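Local atomic coordinates of 1-deoxy-D-xylulose 5-phosphate reductoisomerase (Moraxella catarrhalis, PDB entry 4ZQG), a protein that catalyses the NAD(P)H-dependent isomerisation and reduction of 1-deoxy-D-xylulose 5-phosphate to 2-C-methyl-D-erythritol 4-phosphate in the MEP pathway of isoprenoid synthesis. Residues Pro300-Leu303 with Tyr304-Gly307; Ile363-Ala366 with Cys367-Lys371; Thr372-Gln375 with Asp376-Gln379. All coordinates share one frame; numbering follows the deposited sequence.

Contact 1. Residues Pro300-Leu303 with Tyr304-Gly307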
loop_
_atom_site.group_PDB
_atom_site.type_symbol
_atom_site.label_atom_id
_atom_site.label_comp_id
_atom_site.label_asym_id
_atom_site.label_seq_id
_atom_site.Cartn_x
_atom_site.Cartn_y
_atom_site.Cartn_z
ATOM N N PRO A 300 14.029 5.563 -8.840
ATOM C CA PRO A 300 12.954 5.474 -7.816
ATOM C C PRO A 300 12.464 6.824 -7.379
ATOM O O PRO A 300 13.167 7.810 -7.492
ATOM C CB PRO A 300 13.618 4.742 -6.646
ATOM C CG PRO A 300 14.896 4.185 -7.189
ATOM C CD PRO A 300 15.314 5.096 -8.301
ATOM N N LEU A 301 11.229 6.865 -6.939
ATOM C CA LEU A 301 10.664 8.058 -6.381
ATOM C C LEU A 301 11.527 8.529 -5.210
ATOM O O LEU A 301 11.899 7.737 -4.352
ATOM C CB LEU A 301 9.243 7.720 -5.914
ATOM C CG LEU A 301 8.372 8.871 -5.452
ATOM C CD1 LEU A 301 8.220 9.983 -6.480
ATOM C CD2 LEU A 301 7.023 8.306 -5.116
ATOM N N ASP A 302 11.837 9.819 -5.184
ATOM C CA ASP A 302 12.526 10.449 -4.056
ATOM C C ASP A 302 11.515 11.200 -3.148
ATOM O O ASP A 302 11.039 12.303 -3.499
ATOM C CB ASP A 302 13.575 11.430 -4.570
ATOM C CG ASP A 302 14.267 12.217 -3.449
ATOM O OD1 ASP A 302 14.839 13.254 -3.775
ATOM O OD2 ASP A 302 14.279 11.806 -2.257
ATOM N N LEU A 303 11.220 10.620 -1.978
ATOM C CA LEU A 303 10.182 11.168 -1.112
ATOM C C LEU A 303 10.559 12.521 -0.550
ATOM O O LEU A 303 9.707 13.331 -0.286
ATOM C CB LEU A 303 9.879 10.235 0.043
ATOM C CG LEU A 303 9.402 8.853 -0.332
ATOM C CD1 LEU A 303 9.421 7.984 0.894
ATOM C CD2 LEU A 303 8.024 8.910 -0.939
ATOM N N TYR A 304 11.835 12.777 -0.364
ATOM C CA TYR A 304 12.253 14.112 0.048
ATOM C C TYR A 304 11.851 15.249 -0.950
ATOM O O TYR A 304 11.421 16.320 -0.521
ATOM C CB TYR A 304 13.755 14.120 0.417
ATOM C CG TYR A 304 14.092 13.184 1.564
ATOM C CD1 TYR A 304 13.158 12.894 2.562
ATOM C CD2 TYR A 304 15.328 12.597 1.661
ATOM C CE1 TYR A 304 13.449 12.034 3.622
ATOM C CE2 TYR A 304 15.642 11.732 2.713
ATOM C CZ TYR A 304 14.693 11.457 3.693
ATOM O OH TYR A 304 14.964 10.601 4.712
ATOM N N GLN A 305 11.881 14.991 -2.260
ATOM C CA GLN A 305 11.636 16.069 -3.226
ATOM C C GLN A 305 10.205 16.075 -3.764
ATOM O O GLN A 305 9.923 16.683 -4.781
ATOM C CB GLN A 305 12.664 16.026 -4.354
ATOM C CG GLN A 305 14.109 15.802 -3.879
ATOM C CD GLN A 305 14.844 17.042 -3.366
ATOM O OE1 GLN A 305 15.387 17.051 -2.244
ATOM N NE2 GLN A 305 14.896 18.080 -4.194
ATOM N N LEU A 306 9.285 15.477 -3.034
ATOM C CA LEU A 306 7.949 15.248 -3.551
ATOM C C LEU A 306 7.170 16.542 -3.576
ATOM O O LEU A 306 6.571 16.918 -4.583
ATOM C CB LEU A 306 7.215 14.215 -2.680
ATOM C CG LEU A 306 6.472 13.083 -3.389
ATOM C CD1 LEU A 306 6.884 12.876 -4.810
ATOM C CD2 LEU A 306 6.703 11.787 -2.668
ATOM N N GLY A 307 7.206 17.235 -2.455
ATOM C CA GLY A 307 6.514 18.490 -2.328
ATOM C C GLY A 307 5.170 18.164 -1.753
ATOM O O GLY A 307 5.097 17.633 -0.651
HETATM O O HOH W 1 16.741 14.154 -1.506
#

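Contact 2. Residues Ile363-Ala366 with Cys367-Lys371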
loop_
_atom_site.group_PDB
_atom_site.type_symbol
_atom_site.label_atom_id
_atom_site.label_comp_id
_atom_site.label_asym_id
_atom_site.label_seq_id
_atom_site.Cartn_x
_atom_site.Cartn_y
_atom_site.Cartn_z
ATOM N N ILE A 363 -20.028 12.497 -29.463
ATOM C CA ILE A 363 -20.112 11.363 -30.372
ATOM C C ILE A 363 -20.416 10.105 -29.600
ATOM O O ILE A 363 -21.222 9.284 -30.052
ATOM C CB ILE A 363 -18.768 11.153 -31.141
ATOM C CG1 ILE A 363 -18.494 12.319 -32.093
ATOM C CG2 ILE A 363 -18.734 9.808 -31.874
ATOM C CD1 ILE A 363 -19.683 12.713 -32.956
ATOM N N VAL A 364 -19.748 9.956 -28.462
ATOM C CA VAL A 364 -19.893 8.772 -27.618
ATOM C C VAL A 364 -21.270 8.691 -26.935
ATOM O O VAL A 364 -21.828 7.603 -26.816
ATOM C CB VAL A 364 -18.773 8.681 -26.548
ATOM C CG1 VAL A 364 -18.966 7.466 -25.655
ATOM C CG2 VAL A 364 -17.403 8.582 -27.215
ATOM N N LYS A 365 -21.822 9.816 -26.507
ATOM C CA LYS A 365 -23.144 9.785 -25.919
ATOM C C LYS A 365 -24.128 9.425 -26.997
ATOM O O LYS A 365 -24.951 8.491 -26.841
ATOM C CB LYS A 365 -23.514 11.134 -25.325
ATOM C CG LYS A 365 -24.809 11.102 -24.536
ATOM C CD LYS A 365 -25.275 12.492 -24.077
ATOM C CE LYS A 365 -26.422 12.378 -23.069
ATOM N NZ LYS A 365 -27.041 13.688 -22.718
ATOM N N ALA A 366 -24.017 10.142 -28.117
ATOM C CA ALA A 366 -24.958 9.979 -29.209
ATOM C C ALA A 366 -25.000 8.520 -29.583
ATOM O O ALA A 366 -26.067 7.964 -29.823
ATOM C CB ALA A 366 -24.585 10.844 -30.401
ATOM N N CYS A 367 -23.837 7.893 -29.573
ATOM C CA CYS A 367 -23.758 6.451 -29.774
ATOM C C CYS A 367 -24.354 5.574 -28.632
ATOM O O CYS A 367 -24.976 4.540 -28.903
ATOM C CB CYS A 367 -22.313 6.052 -30.035
ATOM S SG CYS A 367 -21.784 6.494 -31.699
ATOM N N LEU A 368 -24.167 5.956 -27.372
ATOM C CA LEU A 368 -24.717 5.150 -26.309
ATOM C C LEU A 368 -26.238 5.212 -26.388
ATOM O O LEU A 368 -26.894 4.175 -26.248
ATOM C CB LEU A 368 -24.215 5.587 -24.936
ATOM C CG LEU A 368 -22.805 5.122 -24.599
ATOM C CD1 LEU A 368 -22.165 6.045 -23.590
ATOM C CD2 LEU A 368 -22.799 3.687 -24.108
ATOM N N ASP A 369 -26.765 6.415 -26.658
ATOM C CA ASP A 369 -28.203 6.658 -26.692
ATOM C C ASP A 369 -28.881 6.389 -28.033
ATOM O O ASP A 369 -30.075 6.591 -28.163
ATOM C CB ASP A 369 -28.512 8.087 -26.231
ATOM C CG ASP A 369 -28.202 8.308 -24.751
ATOM O OD1 ASP A 369 -28.200 9.483 -24.330
ATOM O OD2 ASP A 369 -27.951 7.318 -24.011
ATOM N N ASP A 370 -28.128 5.914 -29.021
ATOM C CA ASP A 370 -28.689 5.571 -30.328
ATOM C C ASP A 370 -29.508 4.278 -30.335
ATOM O O ASP A 370 -29.016 3.229 -29.908
ATOM C CB ASP A 370 -27.555 5.413 -31.325
ATOM C CG ASP A 370 -28.042 5.110 -32.710
ATOM O OD1 ASP A 370 -27.752 5.927 -33.611
ATOM O OD2 ASP A 370 -28.707 4.066 -32.895
ATOM N N LYS A 371 -30.722 4.343 -30.893
ATOM C CA LYS A 371 -31.652 3.211 -30.824
ATOM C C LYS A 371 -31.128 1.977 -31.562
ATOM O O LYS A 371 -31.346 0.844 -31.124
ATOM C CB LYS A 371 -33.041 3.602 -31.328
ATOM C CG LYS A 371 -33.751 4.606 -30.427
#

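Contact 3. Residues Thr372-Gln375 with Asp376-Gln379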
loop_
_atom_site.group_PDB
_atom_site.type_symbol
_atom_site.label_atom_id
_atom_site.label_comp_id
_atom_site.label_asym_id
_atom_site.label_seq_id
_atom_site.Cartn_x
_atom_site.Cartn_y
_atom_site.Cartn_z
ATOM N N THR A 372 -30.400 2.193 -32.645
ATOM C CA THR A 372 -29.840 1.078 -33.423
ATOM C C THR A 372 -28.695 0.378 -32.698
ATOM O O THR A 372 -28.501 -0.832 -32.830
ATOM C CB THR A 372 -29.410 1.564 -34.819
ATOM O OG1 THR A 372 -30.520 2.256 -35.388
ATOM C CG2 THR A 372 -29.031 0.413 -35.731
ATOM N N ILE A 373 -27.939 1.131 -31.926
ATOM C CA ILE A 373 -26.918 0.528 -31.109
ATOM C C ILE A 373 -27.601 -0.190 -29.926
ATOM O O ILE A 373 -27.370 -1.375 -29.685
ATOM C CB ILE A 373 -25.881 1.597 -30.689
ATOM C CG1 ILE A 373 -25.002 1.916 -31.900
ATOM C CG2 ILE A 373 -25.015 1.125 -29.531
ATOM C CD1 ILE A 373 -24.280 3.244 -31.840
ATOM N N ALA A 374 -28.492 0.509 -29.237
ATOM C CA ALA A 374 -29.162 -0.070 -28.061
ATOM C C ALA A 374 -29.879 -1.424 -28.270
ATOM O O ALA A 374 -30.068 -2.173 -27.306
ATOM C CB ALA A 374 -30.110 0.947 -27.444
ATOM N N GLN A 375 -30.266 -1.755 -29.500
ATOM C CA GLN A 375 -30.858 -3.076 -29.757
ATOM C C GLN A 375 -29.976 -4.224 -29.290
ATOM O O GLN A 375 -30.495 -5.284 -28.949
ATOM C CB GLN A 375 -31.202 -3.338 -31.238
ATOM C CG GLN A 375 -31.396 -2.120 -32.133
ATOM C CD GLN A 375 -31.734 -2.431 -33.609
ATOM O OE1 GLN A 375 -32.766 -1.998 -34.123
ATOM N NE2 GLN A 375 -30.861 -3.147 -34.290
ATOM N N ASP A 376 -28.658 -4.037 -29.319
ATOM C CA ASP A 376 -27.733 -5.156 -29.108
ATOM C C ASP A 376 -27.229 -5.213 -27.670
ATOM O O ASP A 376 -26.522 -6.154 -27.278
ATOM C CB ASP A 376 -26.561 -5.086 -30.101
ATOM C CG ASP A 376 -27.004 -5.223 -31.553
ATOM O OD1 ASP A 376 -27.779 -6.147 -31.877
ATOM O OD2 ASP A 376 -26.567 -4.409 -32.396
ATOM N N TYR A 377 -27.607 -4.225 -26.874
ATOM C CA TYR A 377 -27.220 -4.226 -25.474
ATOM C C TYR A 377 -27.597 -5.484 -24.701
ATOM O O TYR A 377 -26.842 -5.880 -23.808
ATOM C CB TYR A 377 -27.786 -3.016 -24.750
ATOM C CG TYR A 377 -27.141 -1.719 -25.138
ATOM C CD1 TYR A 377 -26.037 -1.660 -25.988
ATOM C CD2 TYR A 377 -27.612 -0.549 -24.627
ATOM C CE1 TYR A 377 -25.454 -0.459 -26.303
ATOM C CE2 TYR A 377 -27.029 0.655 -24.934
ATOM C CZ TYR A 377 -25.948 0.695 -25.782
ATOM O OH TYR A 377 -25.417 1.926 -26.062
ATOM N N SER A 378 -28.707 -6.127 -25.059
ATOM C CA SER A 378 -29.196 -7.281 -24.302
ATOM C C SER A 378 -28.669 -8.613 -24.823
ATOM O O SER A 378 -29.202 -9.670 -24.475
ATOM C CB SER A 378 -30.720 -7.325 -24.335
ATOM O OG SER A 378 -31.170 -7.581 -25.661
ATOM N N GLN A 379 -27.608 -8.584 -25.612
ATOM C CA GLN A 379 -27.064 -9.826 -26.145
ATOM C C GLN A 379 -26.080 -10.533 -25.207
ATOM O O GLN A 379 -25.587 -9.952 -24.242
ATOM C CB GLN A 379 -26.437 -9.593 -27.520
ATOM C CG GLN A 379 -26.895 -10.657 -28.488
ATOM C CD GLN A 379 -26.513 -10.369 -29.913
ATOM O OE1 GLN A 379 -26.060 -9.260 -30.250
ATOM N NE2 GLN A 379 -26.679 -11.377 -30.773
HETATM O O HOH W 2 -31.302 -4.510 -26.047
#

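Contact 1. Residues Pro300-Leu303 with Tyr304-Gly307
Asp302 holds Tyr304 and Gln305 through both its backbone carbonyl and its carboxylate. Its CG stands anti to the backbone N (chi1 175°), which takes the side chain from CB round to the side of Tyr304 and Gln305. Of the two oxygens, OD2 accepts a weak hydrogen bond from Tyr304 N at 3.2 Å, a link of the Asx-turn kind, and also lies 3.6 Å from Tyr304 CB. The carboxylate plane stands 78° from that of the tyrosine ring. A water donates to Asp302 OD1, its O 3.1 Å from that atom. The same water also donates to Gln305 OE1. In the backbone, Gln305 N donates to Asp302 O across 3.1 Å, approaching from above the carbonyl plane. On the apolar side, Leu306 spreads its two methyls: CD1 touches Leu301 CD1, while CD2 lies 3.6 Å from Leu303 CD2. Tyr304 OH bonds Val252 O of the second subunit, and Gly307 takes part in the antiparallel pairing that carries the sheet across the dimer interface. The turn therefore relies on one sound backbone bond, with the weak carboxylate bond and the shared water adding to it, while the leucines contribute apolar contact.

Contact 2. Residues Ile363-Ala366 with Cys367-Lys371
The carbonyl oxygen of Lys365 accepts the amide of Asp369 at 2.8 Å from N to O, with an N-H...O angle of 169° and the donor nearly in line with C=O. One and two residues earlier the same i to i+4 pattern is less straight: Leu368 N reaches Val364 O at 2.9 Å and Cys367 N reaches Ile363 O at 3.0 Å. They belong to the last turn of helix 359-368. Beside the Lys365-Asp369 bond the side chains meet through carbon, since the extended lysine, its CG anti to the backbone N (chi1 -172°), passes the carboxylate with CE 3.6 Å from Asp369 OD1. Its NZ stays 4.7 Å from that oxygen, too far for a salt bridge. Val364 and Leu368 run side by side, CG1 to CD1 4.1 Å apart, next to helix 333-351; Leu368 also touches Leu324 and Ala328 of helix 320-331. Past the helix end, CB of Asp370 rests 3.3 Å from Ala366 O. The carboxylate of Asp370 then serves two other elements: OD2 caps the following short helix by accepting from Ile373 N and, weakly, Thr372 N, while OD1 forms a salt bridge with Lys405 of helix 387-409. With a cationic partner and helix amides around it, this carboxylate would probably be stabilised in its charged form.

Contact 3. Residues Thr372-Gln375 with Asp376-Gln379
A type I beta turn runs from Ala374 to Tyr377, following on from the short helix that starts at Lys371, and the tyrosine ring folds back over Ala374. Ala374 CA sits over the centre of the Tyr377 ring, 3.7 Å from the centroid and only 7° off the normal, a CH-pi contact made through a backbone carbon. Ala374 CB lies towards Tyr377 CE2 at 4.0 Å, and Ile373 CG2 meets Tyr377 CE1 at 3.6 Å. Tyr377 CG is anti to its carbonyl carbon (chi1 -71°), which turns the ring back towards these two residues. This unit packs in the C-terminal helical region against helix 333-351, where Ala335 and Ala338 touch Tyr377, and helix 387-409, where Met394 meets Ile373 and Asp376. The tyrosine OH is hydrogen-bonded to Leu368 O. In the backbone, Asp376 N donates almost straight to Ile373 O at 3.0 Å, and Tyr377 N to Ala374 O at 3.2 Å. A water also donates to Ala374 O and is hydrogen-bonded to Ser378 OG. A second type I turn, Asp376 to Gln379, overlaps the first. Asp376 OD2 forms a salt bridge with Lys397, whose NZ also donates to Thr372 O.

How the contacts relate
Contacts 2 and 3 are consecutive pieces of one chain path, with centres 11 Å apart, and they touch: the bond that joins them spans 2.7 Å from Tyr377 OH to Leu368 O, and Ile373 CD1 packs 3.3 Å from Cys367 O. Both lean on helices 333-351 and 387-409. Contact 1 is remote from them, about 44 Å from contact 2 and 49 Å from contact 3 between centres, and it lies across the chain's centre from contact 3. It works at the dimer interface, whereas no other subunit touches the other two. None of the three contributes to the fosmidomycin and NADH pockets or to the magnesium site of Asp154, Glu156 and Glu235.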